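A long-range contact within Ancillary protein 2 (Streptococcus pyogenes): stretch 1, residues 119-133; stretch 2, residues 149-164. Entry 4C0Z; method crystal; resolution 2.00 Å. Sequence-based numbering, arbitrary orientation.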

# COMPACT_ATOMS: atom_id res chain seq x y z
N LYS I 119 -23.34 -12.08 3.34
CA LYS I 119 -24.68 -12.07 2.75
C LYS I 119 -25.16 -10.66 2.37
O LYS I 119 -25.05 -9.73 3.18
CB LYS I 119 -25.70 -12.77 3.68
CG LYS I 119 -27.06 -13.04 3.04
CD LYS I 119 -28.18 -12.96 4.07
CE LYS I 119 -29.52 -12.66 3.45
NZ LYS I 119 -30.61 -12.73 4.46
N GLY I 120 -25.64 -10.53 1.14
CA GLY I 120 -26.15 -9.28 0.59
C GLY I 120 -25.10 -8.36 -0.01
O GLY I 120 -25.45 -7.36 -0.64
N ILE I 121 -23.81 -8.68 0.18
CA ILE I 121 -22.70 -7.87 -0.35
C ILE I 121 -22.34 -8.35 -1.76
O ILE I 121 -22.06 -9.54 -1.96
CB ILE I 121 -21.47 -7.85 0.61
CG1 ILE I 121 -21.90 -7.50 2.06
CG2 ILE I 121 -20.39 -6.87 0.11
CD1 ILE I 121 -20.79 -7.66 3.12
N ASP I 122 -22.31 -7.41 -2.74
CA ASP I 122 -21.94 -7.66 -4.14
C ASP I 122 -20.53 -8.26 -4.22
O ASP I 122 -19.70 -7.88 -3.39
CB ASP I 122 -22.06 -6.38 -4.98
CG ASP I 122 -23.46 -5.78 -5.02
OD1 ASP I 122 -24.44 -6.54 -4.82
OD2 ASP I 122 -23.58 -4.56 -5.26
N PRO I 123 -20.26 -9.24 -5.13
CA PRO I 123 -18.94 -9.93 -5.14
C PRO I 123 -17.68 -9.07 -4.98
O PRO I 123 -16.86 -9.38 -4.11
CB PRO I 123 -18.95 -10.66 -6.48
CG PRO I 123 -20.37 -10.93 -6.75
CD PRO I 123 -21.16 -9.81 -6.15
N LEU I 124 -17.53 -8.00 -5.78
CA LEU I 124 -16.35 -7.13 -5.73
C LEU I 124 -16.24 -6.37 -4.42
O LEU I 124 -15.13 -6.18 -3.92
CB LEU I 124 -16.27 -6.20 -6.95
CG LEU I 124 -16.04 -6.88 -8.30
CD1 LEU I 124 -16.40 -5.95 -9.45
CD2 LEU I 124 -14.61 -7.43 -8.42
N ASN I 125 -17.39 -6.01 -3.83
CA ASN I 125 -17.45 -5.35 -2.51
C ASN I 125 -17.08 -6.35 -1.41
O ASN I 125 -16.45 -5.96 -0.43
CB ASN I 125 -18.85 -4.77 -2.26
CG ASN I 125 -19.18 -3.54 -3.07
OD1 ASN I 125 -18.31 -2.79 -3.49
ND2 ASN I 125 -20.47 -3.28 -3.26
N ALA I 126 -17.45 -7.63 -1.59
CA ALA I 126 -17.16 -8.70 -0.63
C ALA I 126 -15.66 -9.02 -0.63
O ALA I 126 -15.08 -9.17 0.44
CB ALA I 126 -18.00 -9.94 -0.94
N ILE I 127 -15.03 -9.03 -1.83
CA ILE I 127 -13.58 -9.22 -1.99
C ILE I 127 -12.86 -8.05 -1.28
O ILE I 127 -11.91 -8.27 -0.53
CB ILE I 127 -13.16 -9.32 -3.48
CG1 ILE I 127 -13.63 -10.63 -4.09
CG2 ILE I 127 -11.64 -9.18 -3.63
CD1 ILE I 127 -13.77 -10.64 -5.62
N LEU I 128 -13.33 -6.82 -1.50
CA LEU I 128 -12.78 -5.61 -0.90
C LEU I 128 -12.81 -5.68 0.65
O LEU I 128 -11.83 -5.35 1.29
CB LEU I 128 -13.53 -4.38 -1.43
CG LEU I 128 -12.87 -3.06 -1.21
CD1 LEU I 128 -12.98 -2.19 -2.43
CD2 LEU I 128 -13.50 -2.34 -0.04
N VAL I 129 -13.92 -6.14 1.25
CA VAL I 129 -14.06 -6.31 2.71
C VAL I 129 -13.06 -7.36 3.20
O VAL I 129 -12.31 -7.10 4.15
CB VAL I 129 -15.51 -6.66 3.14
CG1 VAL I 129 -15.59 -7.06 4.61
CG2 VAL I 129 -16.45 -5.49 2.87
N THR I 130 -13.03 -8.54 2.54
CA THR I 130 -12.13 -9.65 2.87
C THR I 130 -10.66 -9.19 2.83
O THR I 130 -9.92 -9.44 3.78
CB THR I 130 -12.40 -10.86 1.98
OG1 THR I 130 -13.81 -11.11 1.97
CG2 THR I 130 -11.65 -12.10 2.44
N GLN I 131 -10.28 -8.50 1.74
CA GLN I 131 -8.94 -7.97 1.55
C GLN I 131 -8.53 -7.02 2.68
O GLN I 131 -7.40 -7.11 3.18
CB GLN I 131 -8.79 -7.31 0.17
CG GLN I 131 -7.39 -6.75 -0.14
CD GLN I 131 -6.36 -7.85 -0.22
OE1 GLN I 131 -6.19 -8.47 -1.26
NE2 GLN I 131 -5.66 -8.13 0.89
N ASN I 132 -9.45 -6.13 3.08
CA ASN I 132 -9.24 -5.19 4.18
C ASN I 132 -9.07 -5.90 5.52
O ASN I 132 -8.22 -5.49 6.29
CB ASN I 132 -10.33 -4.13 4.22
CG ASN I 132 -9.94 -2.95 3.35
OD1 ASN I 132 -9.39 -1.98 3.84
ND2 ASN I 132 -10.08 -3.06 2.03
N ALA I 133 -9.80 -7.00 5.74
CA ALA I 133 -9.66 -7.83 6.95
C ALA I 133 -8.29 -8.56 6.93
O ALA I 133 -7.61 -8.61 7.95
CB ALA I 133 -10.81 -8.82 7.05
N ALA I 149 -15.25 3.19 8.26
CA ALA I 149 -14.51 2.50 7.20
C ALA I 149 -15.09 2.73 5.79
O ALA I 149 -16.27 3.06 5.66
CB ALA I 149 -14.42 1.01 7.49
N PHE I 150 -14.25 2.55 4.75
CA PHE I 150 -14.58 2.65 3.32
C PHE I 150 -15.07 4.05 2.87
O PHE I 150 -15.82 4.14 1.90
CB PHE I 150 -15.57 1.55 2.89
CG PHE I 150 -15.22 0.17 3.39
CD1 PHE I 150 -14.05 -0.47 2.97
CD2 PHE I 150 -16.05 -0.50 4.28
CE1 PHE I 150 -13.72 -1.74 3.45
CE2 PHE I 150 -15.72 -1.78 4.75
CZ PHE I 150 -14.57 -2.40 4.31
N GLN I 151 -14.59 5.13 3.54
CA GLN I 151 -14.95 6.49 3.17
C GLN I 151 -14.44 6.87 1.76
O GLN I 151 -15.20 7.44 0.98
CB GLN I 151 -14.51 7.49 4.23
CG GLN I 151 -15.56 7.69 5.32
CD GLN I 151 -15.13 8.71 6.35
OE1 GLN I 151 -14.84 9.88 6.03
NE2 GLN I 151 -15.09 8.31 7.61
N GLN I 152 -13.19 6.50 1.44
CA GLN I 152 -12.60 6.76 0.11
C GLN I 152 -13.28 5.90 -0.95
O GLN I 152 -13.63 6.41 -2.02
CB GLN I 152 -11.07 6.56 0.10
CG GLN I 152 -10.27 7.63 0.86
CD GLN I 152 -10.44 9.04 0.34
OE1 GLN I 152 -10.26 9.34 -0.84
NE2 GLN I 152 -10.75 9.95 1.25
N GLU I 153 -13.51 4.61 -0.63
CA GLU I 153 -14.21 3.64 -1.50
C GLU I 153 -15.64 4.10 -1.79
O GLU I 153 -16.12 3.91 -2.90
CB GLU I 153 -14.21 2.24 -0.86
CG GLU I 153 -12.86 1.55 -0.83
CD GLU I 153 -11.95 1.84 0.35
OE1 GLU I 153 -12.19 2.83 1.09
OE2 GLU I 153 -10.97 1.07 0.54
N GLU I 154 -16.31 4.73 -0.80
CA GLU I 154 -17.68 5.25 -0.95
C GLU I 154 -17.74 6.27 -2.08
O GLU I 154 -18.66 6.19 -2.90
CB GLU I 154 -18.19 5.89 0.36
CG GLU I 154 -19.66 6.29 0.33
CD GLU I 154 -20.16 7.19 1.45
OE1 GLU I 154 -19.41 7.40 2.43
OE2 GLU I 154 -21.32 7.65 1.35
N THR I 155 -16.78 7.22 -2.14
CA THR I 155 -16.75 8.24 -3.19
C THR I 155 -16.15 7.70 -4.49
O THR I 155 -16.70 7.99 -5.56
CB THR I 155 -16.10 9.56 -2.72
OG1 THR I 155 -14.83 9.30 -2.15
CG2 THR I 155 -16.97 10.31 -1.71
N ASP I 156 -15.06 6.90 -4.42
CA ASP I 156 -14.41 6.32 -5.60
C ASP I 156 -15.26 5.30 -6.36
O ASP I 156 -15.24 5.30 -7.59
CB ASP I 156 -13.04 5.72 -5.26
CG ASP I 156 -11.96 6.68 -4.77
OD1 ASP I 156 -12.19 7.92 -4.82
OD2 ASP I 156 -10.91 6.20 -4.30
N LEU I 157 -15.99 4.42 -5.63
CA LEU I 157 -16.82 3.35 -6.21
C LEU I 157 -18.30 3.71 -6.24
O LEU I 157 -19.10 2.95 -6.81
CB LEU I 157 -16.61 2.01 -5.46
CG LEU I 157 -15.16 1.49 -5.32
CD1 LEU I 157 -15.03 0.53 -4.18
CD2 LEU I 157 -14.67 0.86 -6.59
N LYS I 158 -18.67 4.86 -5.63
CA LYS I 158 -20.06 5.35 -5.50
C LYS I 158 -20.98 4.26 -4.93
O LYS I 158 -21.92 3.79 -5.59
CB LYS I 158 -20.59 5.99 -6.81
CG LYS I 158 -19.74 7.18 -7.27
CD LYS I 158 -20.59 8.32 -7.82
CE LYS I 158 -19.86 9.64 -7.86
NZ LYS I 158 -19.70 10.23 -6.50
N LEU I 159 -20.63 3.80 -3.72
CA LEU I 159 -21.36 2.75 -2.99
C LEU I 159 -22.62 3.34 -2.39
O LEU I 159 -22.57 4.41 -1.78
CB LEU I 159 -20.49 2.16 -1.85
CG LEU I 159 -19.09 1.63 -2.17
CD1 LEU I 159 -18.30 1.37 -0.89
CD2 LEU I 159 -19.14 0.38 -3.02
N ASP I 160 -23.75 2.63 -2.54
CA ASP I 160 -25.02 3.06 -1.94
C ASP I 160 -24.99 2.75 -0.43
O ASP I 160 -24.16 1.95 0.01
CB ASP I 160 -26.25 2.42 -2.63
CG ASP I 160 -26.30 0.90 -2.66
OD1 ASP I 160 -26.33 0.30 -1.57
OD2 ASP I 160 -26.39 0.33 -3.76
N SER I 161 -25.87 3.41 0.34
CA SER I 161 -25.97 3.26 1.80
C SER I 161 -26.15 1.80 2.27
O SER I 161 -25.57 1.43 3.29
CB SER I 161 -27.07 4.15 2.35
OG SER I 161 -28.33 3.82 1.79
N GLN I 162 -26.94 1.00 1.52
CA GLN I 162 -27.22 -0.41 1.80
C GLN I 162 -25.92 -1.25 1.74
O GLN I 162 -25.60 -1.93 2.71
CB GLN I 162 -28.31 -0.95 0.84
CG GLN I 162 -28.62 -2.45 0.94
CD GLN I 162 -28.10 -3.29 -0.22
OE1 GLN I 162 -27.68 -2.79 -1.29
NE2 GLN I 162 -28.13 -4.60 -0.06
N GLN I 163 -25.16 -1.15 0.62
CA GLN I 163 -23.90 -1.86 0.44
C GLN I 163 -22.87 -1.41 1.46
O GLN I 163 -22.23 -2.25 2.09
CB GLN I 163 -23.35 -1.69 -1.00
CG GLN I 163 -24.05 -2.55 -2.05
CD GLN I 163 -23.85 -4.03 -1.81
OE1 GLN I 163 -22.75 -4.58 -1.94
NE2 GLN I 163 -24.94 -4.70 -1.46
N LEU I 164 -22.73 -0.08 1.65
CA LEU I 164 -21.78 0.51 2.60
C LEU I 164 -22.00 0.03 4.04
O LEU I 164 -21.03 -0.35 4.70
CB LEU I 164 -21.79 2.05 2.51
CG LEU I 164 -20.79 2.82 3.40
CD1 LEU I 164 -19.32 2.51 3.02
CD2 LEU I 164 -21.05 4.30 3.33
O HOH W 1 -9.57 -1.13 -0.29

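The two stretches meet at two sites, one polar and one apolar. At the polar site, the amide of Gln 163 plugs the turn that leads into helix 123-133. With chi1 and chi2 both m, the side chain brings its end to the backbone of this turn and to the side chain of Asn 125: NE2 of Gln 163 donates to O of Gly 120 (2.8 Å), while OE1 of Gln 163 accepts from N of Asp 122 (3.0 Å) and from ND2 of Asn 125 (2.9 Å). Both ends of the amide are thus used, which fixes its orientation. The base of the plug is tied down where N of Gln 163 donates to OD1 of Asp 160 (2.9 Å), the side chain that caps helix 161-164.

At the apolar site, helices 123-133 and 151-157 run nearly antiparallel (156°), their axes no closer than 13.0 Å, and the bump is Phe 150. Its ring enters a hollow formed by Leu 128, Val 129 and Asn 132: CE1 of Phe 150 lies 3.5 Å from CD2 of Leu 128, CZ of Phe 150 lies 3.9 Å from CG2 of Val 129, and Asn 132 meets the ring edge. Leu 128 in turn reaches Leu 157 (CD1 to CD1, 3.8 Å). Beside this packing, O of water 1 accepts from ND2 of Asn 132 (3.1 Å) and donates to OE2 of Glu 153 (2.7 Å).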